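Local coordinates for protein thymine dioxygenase (Neurospora crassa, PDB 5C3Q) that probably oxidises the methyl group of thymine as an iron- and 2-oxoglutarate-dependent dioxygenase, holding both compounds beside a metal ion in its double-stranded beta-helix core, at residues N9-V14 against S237-F242; I222-Q227 against Y293-N298; S264-K269 against E315-G320. All blocks are in the same frame, centred on the assembly; numbering follows the deposited sequence.

Contact 1 of 3, residues N9-V14 against S237-F242; sequences NEDGLV and SPNGQF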
loop_
_atom_site.group_PDB
_atom_site.type_symbol
_atom_site.label_atom_id
_atom_site.label_comp_id
_atom_site.label_asym_id
_atom_site.label_seq_id
_atom_site.Cartn_x
_atom_site.Cartn_y
_atom_site.Cartn_z
ATOM N N ASN A 9 11.644 11.287 11.404
ATOM C CA ASN A 9 13.060 11.639 11.375
ATOM C C ASN A 9 13.820 10.916 12.484
ATOM O O ASN A 9 14.059 11.475 13.559
ATOM C CB ASN A 9 13.237 13.155 11.498
ATOM C CG ASN A 9 14.656 13.605 11.197
ATOM O OD1 ASN A 9 15.591 12.805 11.198
ATOM N ND2 ASN A 9 14.824 14.899 10.939
ATOM N N GLU A 10 14.189 9.665 12.211
ATOM C CA GLU A 10 14.874 8.818 13.181
ATOM C C GLU A 10 15.798 7.826 12.476
ATOM O O GLU A 10 15.440 7.254 11.446
ATOM C CB GLU A 10 13.863 8.045 14.026
ATOM C CG GLU A 10 13.007 8.907 14.942
ATOM C CD GLU A 10 12.024 8.106 15.786
ATOM O OE1 GLU A 10 12.146 6.858 15.859
ATOM O OE2 GLU A 10 11.126 8.736 16.390
ATOM N N ASP A 11 16.990 7.644 13.039
ATOM C CA ASP A 11 17.946 6.637 12.577
ATOM C C ASP A 11 18.340 6.786 11.108
ATOM O O ASP A 11 18.613 5.797 10.427
ATOM C CB ASP A 11 17.387 5.232 12.839
ATOM C CG ASP A 11 18.469 4.180 12.911
ATOM O OD1 ASP A 11 19.481 4.432 13.594
ATOM O OD2 ASP A 11 18.309 3.101 12.293
ATOM N N GLY A 12 18.379 8.025 10.629
ATOM C CA GLY A 12 18.719 8.308 9.235
ATOM C C GLY A 12 17.548 8.191 8.270
ATOM O O GLY A 12 17.711 8.451 7.082
ATOM N N LEU A 13 16.379 7.790 8.774
ATOM C CA LEU A 13 15.159 7.717 7.962
ATOM C C LEU A 13 14.424 9.038 8.094
ATOM O O LEU A 13 13.963 9.385 9.180
ATOM C CB LEU A 13 14.249 6.573 8.426
ATOM C CG LEU A 13 12.912 6.399 7.687
ATOM C CD1 LEU A 13 13.120 5.913 6.261
ATOM C CD2 LEU A 13 12.011 5.435 8.440
ATOM N N VAL A 14 14.319 9.767 6.986
ATOM C CA VAL A 14 13.588 11.032 6.959
ATOM C C VAL A 14 12.435 10.917 5.961
ATOM O O VAL A 14 12.657 10.826 4.755
ATOM C CB VAL A 14 14.519 12.211 6.603
ATOM C CG1 VAL A 14 13.748 13.526 6.544
ATOM C CG2 VAL A 14 15.636 12.316 7.631
ATOM N N SER A 237 14.842 1.760 8.200
ATOM C CA SER A 237 15.781 2.854 7.989
ATOM C C SER A 237 16.965 2.399 7.133
ATOM O O SER A 237 17.196 1.194 6.984
ATOM C CB SER A 237 16.304 3.355 9.334
ATOM O OG SER A 237 17.237 2.442 9.883
ATOM N N PRO A 238 17.736 3.360 6.585
ATOM C CA PRO A 238 18.960 3.004 5.859
ATOM C C PRO A 238 20.028 2.304 6.708
ATOM O O PRO A 238 20.942 1.694 6.149
ATOM C CB PRO A 238 19.480 4.356 5.339
ATOM C CG PRO A 238 18.753 5.398 6.112
ATOM C CD PRO A 238 17.426 4.795 6.449
ATOM N N ASN A 239 19.924 2.402 8.033
ATOM C CA ASN A 239 20.816 1.678 8.936
ATOM C C ASN A 239 20.271 0.312 9.338
ATOM O O ASN A 239 20.899 -0.390 10.119
ATOM C CB ASN A 239 21.097 2.509 10.189
ATOM C CG ASN A 239 21.609 3.893 9.862
ATOM O OD1 ASN A 239 22.310 4.087 8.868
ATOM N ND2 ASN A 239 21.255 4.868 10.691
ATOM N N GLY A 240 19.100 -0.051 8.815
ATOM C CA GLY A 240 18.559 -1.401 8.967
ATOM C C GLY A 240 17.661 -1.618 10.174
ATOM O O GLY A 240 17.446 -2.757 10.581
ATOM N N GLN A 241 17.130 -0.535 10.738
ATOM C CA GLN A 241 16.255 -0.611 11.907
ATOM C C GLN A 241 14.855 -0.175 11.531
ATOM O O GLN A 241 14.682 0.794 10.785
ATOM C CB GLN A 241 16.753 0.309 13.018
ATOM C CG GLN A 241 18.203 0.113 13.408
ATOM C CD GLN A 241 18.395 -1.061 14.334
ATOM O OE1 GLN A 241 18.079 -2.198 13.980
ATOM N NE2 GLN A 241 18.920 -0.798 15.531
ATOM N N PHE A 242 13.857 -0.871 12.069
ATOM C CA PHE A 242 12.464 -0.501 11.841
ATOM C C PHE A 242 12.088 0.703 12.701
ATOM O O PHE A 242 12.268 0.691 13.919
ATOM C CB PHE A 242 11.530 -1.681 12.118
ATOM C CG PHE A 242 11.478 -2.679 10.995
ATOM C CD1 PHE A 242 10.765 -2.396 9.840
ATOM C CD2 PHE A 242 12.154 -3.888 11.086
ATOM C CE1 PHE A 242 10.717 -3.305 8.796
ATOM C CE2 PHE A 242 12.107 -4.803 10.046
ATOM C CZ PHE A 242 11.389 -4.511 8.899
#
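D11, at the tip of the turn E10-L13, loses the most surface in this contact, and its carboxylate is the part that reaches across to S237-F242. With CG anti to the backbone N (chi1 -157°), OD2 is brought to the hydroxyl of S237, which donates a bond from OG to D11 OD2 of 2.7 Å, arriving 26° above the carboxylate plane. The same OG is gripped from its own segment: Q241 N donates to S237 OG at 3.1 Å in a fairly straight bond, and N239 N adds a weak one. Donation from these N-H groups would probably polarise the hydroxyl, strengthen its own bond to D11 and so tend to stabilise the charge there. D11 OD1 takes a weak bond from N239 ND2 at 3.4 Å, the amide lying nearly perpendicular to the carboxylate. Two hairpin tips thus meet here. E10-L13 is a type I' turn joining strands 8-10 and 13-19 at the rim of the large mixed sheet, while S237-G240 is a type I turn, followed by a G1 bulge at G240, joining strands 233-236 and 242-244 of the four-stranded sheet. P238 lays its ring against the first turn, CG 3.4 Å from G12 O and CD 4.1 Å from L13 CB. A side chain on G12 would run into that ring and into the carbonyl of D11. On the buried side of the turn, L13 CB packs 3.9 Å from S237 CB, and the leucine continues inward onto V235 and I243.

Contact 2 of 3, residues I222-Q227 against Y293-N298; sequences ITLLFQ and YFCNPN. With TDR (thymine), chain G; AKG (2-oxoglutaric acid), chain F.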
loop_
_atom_site.group_PDB
_atom_site.type_symbol
_atom_site.label_atom_id
_atom_site.label_comp_id
_atom_site.label_asym_id
_atom_site.label_seq_id
_atom_site.Cartn_x
_atom_site.Cartn_y
_atom_site.Cartn_z
ATOM N N ILE A 222 3.040 2.908 -6.868
ATOM C CA ILE A 222 2.945 3.470 -5.521
ATOM C C ILE A 222 1.801 2.822 -4.736
ATOM O O ILE A 222 0.913 2.169 -5.302
ATOM C CB ILE A 222 2.755 5.016 -5.516
ATOM C CG1 ILE A 222 1.395 5.417 -6.094
ATOM C CG2 ILE A 222 3.886 5.712 -6.272
ATOM C CD1 ILE A 222 1.098 6.903 -6.007
ATOM N N THR A 223 1.834 3.010 -3.424
ATOM C CA THR A 223 0.746 2.600 -2.566
ATOM C C THR A 223 0.284 3.817 -1.792
ATOM O O THR A 223 1.106 4.578 -1.279
ATOM C CB THR A 223 1.171 1.490 -1.585
ATOM O OG1 THR A 223 1.614 0.349 -2.320
ATOM C CG2 THR A 223 0.007 1.078 -0.674
ATOM N N LEU A 224 -1.031 4.011 -1.745
ATOM C CA LEU A 224 -1.632 5.059 -0.937
ATOM C C LEU A 224 -2.150 4.366 0.307
ATOM O O LEU A 224 -3.086 3.572 0.222
ATOM C CB LEU A 224 -2.775 5.742 -1.691
ATOM C CG LEU A 224 -2.439 6.232 -3.100
ATOM C CD1 LEU A 224 -3.692 6.700 -3.819
ATOM C CD2 LEU A 224 -1.396 7.336 -3.053
ATOM N N LEU A 225 -1.522 4.642 1.445
ATOM C CA LEU A 225 -1.879 3.997 2.704
ATOM C C LEU A 225 -2.574 4.972 3.640
ATOM O O LEU A 225 -1.974 5.941 4.110
ATOM C CB LEU A 225 -0.643 3.407 3.392
ATOM C CG LEU A 225 -0.992 2.659 4.686
ATOM C CD1 LEU A 225 -1.610 1.303 4.385
ATOM C CD2 LEU A 225 0.232 2.501 5.563
ATOM N N PHE A 226 -3.850 4.704 3.896
ATOM C CA PHE A 226 -4.648 5.474 4.833
ATOM C C PHE A 226 -4.697 4.673 6.131
ATOM O O PHE A 226 -5.194 3.542 6.143
ATOM C CB PHE A 226 -6.062 5.677 4.282
ATOM C CG PHE A 226 -6.103 6.314 2.918
ATOM C CD1 PHE A 226 -5.985 5.542 1.769
ATOM C CD2 PHE A 226 -6.283 7.681 2.781
ATOM C CE1 PHE A 226 -6.030 6.119 0.510
ATOM C CE2 PHE A 226 -6.322 8.271 1.523
ATOM C CZ PHE A 226 -6.197 7.489 0.387
ATOM N N GLN A 227 -4.157 5.232 7.214
ATOM C CA GLN A 227 -4.166 4.544 8.508
ATOM C C GLN A 227 -4.944 5.352 9.541
ATOM O O GLN A 227 -5.005 6.584 9.462
ATOM C CB GLN A 227 -2.738 4.252 8.997
ATOM C CG GLN A 227 -1.873 5.468 9.313
ATOM C CD GLN A 227 -0.495 5.092 9.849
ATOM O OE1 GLN A 227 -0.300 4.005 10.392
ATOM N NE2 GLN A 227 0.465 6.000 9.707
ATOM N N TYR A 293 -4.270 1.265 -0.900
ATOM C CA TYR A 293 -4.620 1.326 -2.306
ATOM C C TYR A 293 -3.355 1.108 -3.140
ATOM O O TYR A 293 -2.523 2.012 -3.297
ATOM C CB TYR A 293 -5.298 2.657 -2.630
ATOM C CG TYR A 293 -5.866 2.738 -4.026
ATOM C CD1 TYR A 293 -7.145 2.274 -4.304
ATOM C CD2 TYR A 293 -5.126 3.289 -5.064
ATOM C CE1 TYR A 293 -7.674 2.353 -5.581
ATOM C CE2 TYR A 293 -5.645 3.377 -6.346
ATOM C CZ TYR A 293 -6.921 2.907 -6.600
ATOM O OH TYR A 293 -7.444 2.989 -7.870
ATOM N N PHE A 294 -3.207 -0.111 -3.651
ATOM C CA PHE A 294 -2.044 -0.476 -4.456
ATOM C C PHE A 294 -2.223 0.057 -5.868
ATOM O O PHE A 294 -3.149 -0.349 -6.581
ATOM C CB PHE A 294 -1.877 -1.997 -4.511
ATOM C CG PHE A 294 -1.678 -2.636 -3.167
ATOM C CD1 PHE A 294 -0.597 -2.282 -2.375
ATOM C CD2 PHE A 294 -2.557 -3.600 -2.702
ATOM C CE1 PHE A 294 -0.400 -2.875 -1.140
ATOM C CE2 PHE A 294 -2.365 -4.198 -1.471
ATOM C CZ PHE A 294 -1.287 -3.835 -0.687
ATOM N N CYS A 295 -1.352 0.979 -6.260
ATOM C CA CYS A 295 -1.356 1.502 -7.616
ATOM C C CYS A 295 -0.365 0.732 -8.478
ATOM O O CYS A 295 0.748 0.412 -8.037
ATOM C CB CYS A 295 -1.013 2.982 -7.631
ATOM S SG CYS A 295 -2.038 3.995 -6.546
ATOM N N ASN A 296 -0.783 0.439 -9.708
ATOM C CA ASN A 296 0.036 -0.293 -10.662
ATOM C C ASN A 296 0.049 0.402 -12.014
ATOM O O ASN A 296 -0.909 1.088 -12.369
ATOM C CB ASN A 296 -0.524 -1.705 -10.850
ATOM C CG ASN A 296 -0.476 -2.532 -9.573
ATOM O OD1 ASN A 296 0.583 -2.703 -8.975
ATOM N ND2 ASN A 296 -1.621 -3.059 -9.160
ATOM N N PRO A 297 1.128 0.212 -12.790
ATOM C CA PRO A 297 1.024 0.570 -14.198
ATOM C C PRO A 297 -0.064 -0.274 -14.852
ATOM O O PRO A 297 -0.451 -1.308 -14.298
ATOM C CB PRO A 297 2.398 0.197 -14.771
ATOM C CG PRO A 297 3.295 0.004 -13.602
ATOM C CD PRO A 297 2.420 -0.412 -12.465
ATOM N N ASN A 298 -0.564 0.171 -16.000
ATOM C CA ASN A 298 -1.505 -0.625 -16.778
ATOM C C ASN A 298 -0.904 -2.011 -16.968
ATOM O O ASN A 298 0.292 -2.124 -17.233
ATOM C CB ASN A 298 -1.770 0.021 -18.142
ATOM C CG ASN A 298 -2.275 1.453 -18.030
ATOM O OD1 ASN A 298 -2.826 1.851 -17.007
ATOM N ND2 ASN A 298 -2.089 2.229 -19.090
HETATM N N1 TDR G . -1.051 -7.178 -3.012
HETATM C C2 TDR G . -0.931 -6.326 -4.173
HETATM O O2 TDR G . -1.746 -6.410 -5.073
HETATM N N3 TDR G . 0.153 -5.375 -4.261
HETATM C C4 TDR G . 1.109 -5.265 -3.207
HETATM O O4 TDR G . 2.009 -4.451 -3.313
HETATM C C5 TDR G . 0.998 -6.131 -2.021
HETATM C CM5 TDR G . 1.972 -6.064 -0.888
HETATM C C6 TDR G . -0.104 -7.094 -1.948
HETATM C C1 AKG F . 0.086 -3.684 3.022
HETATM O O1 AKG F . 0.859 -3.921 2.057
HETATM O O2 AKG F . -1.078 -4.134 3.053
HETATM C C2 AKG F . 0.562 -2.870 4.151
HETATM O O5 AKG F . 1.748 -2.557 4.220
HETATM C C3 AKG F . -0.417 -2.428 5.223
HETATM C C4 AKG F . 0.246 -1.464 6.202
HETATM C C5 AKG F . -0.737 -0.946 7.226
HETATM O O3 AKG F . -0.489 0.154 7.763
HETATM O O4 AKG F . -1.749 -1.618 7.520
HETATM O O HOH W 1 1.694 -0.905 -5.333
#
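Strands 222-227 and 293-295 run antiparallel, their axes 4.7 Å apart at closest approach and 166° between their directions. L224 and Y293 form the hydrogen-bonded pair: Y293 N reaches L224 O at 2.8 Å in the carbonyl plane, and L224 N returns to Y293 O at 2.9 Å from above its plane. C295 N adds a further bond to I222 O. T223 and F294, the next pair along, are non-hydrogen-bonded and turn their side chains to the active site. F294, with CG anti to its carbonyl carbon, lays one face of its ring flat against thymine, whose C4 lies 3.4 Å from the F294 ring plane, over its centre. The edge of that ring is occupied in its plane by T223 OG1, 3.4 Å from F294 CD1, and by the 2-oxoglutarate oxygen O1, 3.5 Å from F294 CZ. Strands 222-227 and 284-295 are neighbours in the major sheet of the double-stranded beta-helix, the fold in which H216, D218 and H273 hold the metal, here nickel. T223 OG1 is hydrogen-bonded to the metal ligand D218, and a water donates to both T223 OG1 and C295 O. An alanine in place of F294 would remove the ring that thymine lies against and that borders T223 OG1 and 2-oxoglutarate O1, and is likely to hold the substrate less firmly. Further along, L225 CD2 approaches oxygen O3 of 2-oxoglutarate to 3.3 Å. The reverse side of the sheet is greasy: L224 CD1 rests 3.9 Å from Y293 CD2, and C295 SG lies against I222 CG1 and L224 CG. Helix 147-173 covers this side, F155 meeting the Y293 ring edge-to-face, while the tyrosine hydroxyl is tied to N189.

Contact 3 of 3, residues S264-K269 against E315-G320; sequences SNDTIK and ERKYEG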
loop_
_atom_site.group_PDB
_atom_site.type_symbol
_atom_site.label_atom_id
_atom_site.label_comp_id
_atom_site.label_asym_id
_atom_site.label_seq_id
_atom_site.Cartn_x
_atom_site.Cartn_y
_atom_site.Cartn_z
ATOM N N SER A 264 12.408 3.114 -12.419
ATOM C CA SER A 264 13.258 4.281 -12.192
ATOM C C SER A 264 14.754 3.968 -12.227
ATOM O O SER A 264 15.579 4.844 -11.949
ATOM C CB SER A 264 12.905 4.897 -10.833
ATOM O OG SER A 264 13.406 4.115 -9.762
ATOM N N ASN A 265 15.103 2.723 -12.551
ATOM C CA ASN A 265 16.484 2.259 -12.530
ATOM C C ASN A 265 17.119 2.399 -11.148
ATOM O O ASN A 265 18.287 2.772 -11.027
ATOM C CB ASN A 265 17.324 2.994 -13.583
ATOM C CG ASN A 265 18.569 2.216 -13.967
ATOM O OD1 ASN A 265 18.497 1.014 -14.187
ATOM N ND2 ASN A 265 19.717 2.893 -14.028
ATOM N N ASP A 266 16.323 2.098 -10.122
ATOM C CA ASP A 266 16.694 2.246 -8.708
ATOM C C ASP A 266 17.075 3.664 -8.261
ATOM O O ASP A 266 17.779 3.825 -7.266
ATOM C CB ASP A 266 17.803 1.248 -8.326
ATOM C CG ASP A 266 17.311 -0.187 -8.298
ATOM O OD1 ASP A 266 16.091 -0.401 -8.134
ATOM O OD2 ASP A 266 18.143 -1.103 -8.437
ATOM N N THR A 267 16.606 4.689 -8.968
ATOM C CA THR A 267 16.754 6.055 -8.464
ATOM C C THR A 267 15.679 6.319 -7.406
ATOM O O THR A 267 15.878 7.127 -6.509
ATOM C CB THR A 267 16.700 7.119 -9.580
ATOM O OG1 THR A 267 15.485 6.991 -10.323
ATOM C CG2 THR A 267 17.883 6.966 -10.516
ATOM N N ILE A 268 14.548 5.621 -7.521
ATOM C CA ILE A 268 13.490 5.645 -6.514
ATOM C C ILE A 268 13.546 4.361 -5.684
ATOM O O ILE A 268 13.777 3.279 -6.226
ATOM C CB ILE A 268 12.107 5.829 -7.169
ATOM C CG1 ILE A 268 11.975 7.281 -7.650
ATOM C CG2 ILE A 268 10.992 5.468 -6.187
ATOM C CD1 ILE A 268 10.784 7.565 -8.533
ATOM N N LYS A 269 13.341 4.495 -4.372
ATOM C CA LYS A 269 13.476 3.381 -3.432
ATOM C C LYS A 269 12.131 2.735 -3.124
ATOM O O LYS A 269 11.130 3.430 -2.971
ATOM C CB LYS A 269 14.094 3.851 -2.103
ATOM C CG LYS A 269 15.297 4.770 -2.224
ATOM C CD LYS A 269 16.481 4.103 -2.903
ATOM C CE LYS A 269 17.647 5.076 -3.009
ATOM N NZ LYS A 269 18.885 4.449 -3.527
ATOM N N GLU A 315 24.398 1.755 -17.626
ATOM C CA GLU A 315 23.874 2.025 -16.286
ATOM C C GLU A 315 22.491 1.416 -16.024
ATOM O O GLU A 315 22.052 1.372 -14.878
ATOM C CB GLU A 315 23.831 3.535 -16.028
ATOM C CG GLU A 315 25.208 4.177 -15.978
ATOM C CD GLU A 315 25.178 5.671 -16.237
ATOM O OE1 GLU A 315 24.159 6.323 -15.926
ATOM O OE2 GLU A 315 26.181 6.195 -16.764
ATOM N N ARG A 316 21.809 0.959 -17.076
ATOM C CA ARG A 316 20.511 0.286 -16.929
ATOM C C ARG A 316 20.670 -1.067 -16.252
ATOM O O ARG A 316 21.333 -1.959 -16.790
ATOM C CB ARG A 316 19.847 0.058 -18.284
ATOM C CG ARG A 316 19.326 1.309 -18.961
ATOM C CD ARG A 316 18.316 0.912 -20.027
ATOM N NE ARG A 316 17.973 2.014 -20.919
ATOM C CZ ARG A 316 17.028 1.955 -21.855
ATOM N NH1 ARG A 316 16.314 0.846 -22.035
ATOM N NH2 ARG A 316 16.789 3.014 -22.618
ATOM N N LYS A 317 20.032 -1.228 -15.098
ATOM C CA LYS A 317 20.208 -2.425 -14.285
ATOM C C LYS A 317 19.295 -3.587 -14.683
ATOM O O LYS A 317 19.601 -4.738 -14.367
ATOM C CB LYS A 317 19.997 -2.084 -12.806
ATOM C CG LYS A 317 21.018 -1.091 -12.265
ATOM C CD LYS A 317 20.659 -0.587 -10.878
ATOM C CE LYS A 317 20.805 -1.665 -9.818
ATOM N NZ LYS A 317 20.906 -1.073 -8.452
ATOM N N TYR A 318 18.190 -3.295 -15.374
ATOM C CA TYR A 318 17.123 -4.281 -15.568
ATOM C C TYR A 318 16.648 -4.410 -17.013
ATOM O O TYR A 318 16.535 -3.417 -17.733
ATOM C CB TYR A 318 15.927 -3.926 -14.681
ATOM C CG TYR A 318 16.299 -3.781 -13.226
ATOM C CD1 TYR A 318 16.676 -4.889 -12.479
ATOM C CD2 TYR A 318 16.306 -2.536 -12.606
ATOM C CE1 TYR A 318 17.036 -4.766 -11.146
ATOM C CE2 TYR A 318 16.663 -2.402 -11.273
ATOM C CZ TYR A 318 17.023 -3.521 -10.547
ATOM O OH TYR A 318 17.384 -3.404 -9.221
ATOM N N GLU A 319 16.361 -5.648 -17.415
ATOM C CA GLU A 319 15.683 -5.922 -18.679
ATOM C C GLU A 319 14.249 -5.424 -18.590
ATOM O O GLU A 319 13.673 -5.363 -17.505
ATOM C CB GLU A 319 15.664 -7.426 -18.981
ATOM C CG GLU A 319 17.025 -8.023 -19.291
ATOM C CD GLU A 319 16.951 -9.472 -19.746
ATOM O OE1 GLU A 319 16.062 -9.803 -20.561
ATOM O OE2 GLU A 319 17.795 -10.279 -19.296
ATOM N N GLY A 320 13.673 -5.074 -19.735
ATOM C CA GLY A 320 12.266 -4.690 -19.788
ATOM C C GLY A 320 11.363 -5.846 -19.386
ATOM O O GLY A 320 11.686 -7.002 -19.631
HETATM O O HOH W 2 16.933 -0.619 -15.847
HETATM O O HOH W 3 14.662 -2.715 -8.470
#
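D266 OD2 is gripped by two donors, one on each lone pair. The hydroxyl of Y318 donates from OH to D266 OD2 at 2.5 Å on the syn side, a notably short bond, and K317 NZ comes to D266 OD2 at 2.8 Å on the anti side as a salt bridge. Both charge and bond count should favour an ionised aspartate. K317 gets there by a bend at chi3 (70°); its CB sits over one face of the Y318 ring, near the rim, whereas the carboxylate lies at the ring edge. A water donates to D266 OD1 and, weakly, to Y318 OH.

The amide of N265 reads the opposite backbone twice. Its OD1 accepts K317 N at 2.9 Å on a lone pair, nearly straight at 171°, and its ND2 donates to E315 O at 2.9 Å from well above the carbonyl plane. A second water joins N265 OD1 to Y318 N. N265 itself has the positive phi of a Schellman motif ending helix 258-263. That helix also meets the other loop, since R262 touches Y318 and bonds E319 O, while I268 packs on helix 28-44 and the loop holding E315-G320 leads into strand 321-322.

The six segments follow the chain in the order 9-14, 222-227, 237-242, 264-269, 293-298, 315-320, so contact 2 interlocks with both others, whereas contact 1 closes before contact 3 opens. Contact 1 ties the edge hairpin of the large mixed sheet to a turn of the four-stranded sheet, and contact 2 lies among the mixed sheet's inner strands, its centre about 5 Å from that of the chain. The centres of contacts 1 and 2 are about 23 Å apart, as are those of contacts 1 and 3; contacts 2 and 3 are about 20 Å apart. The buried strand pair supplies part of the substrate and cosubstrate pockets, whereas the two peripheral contacts join outer turns and loops.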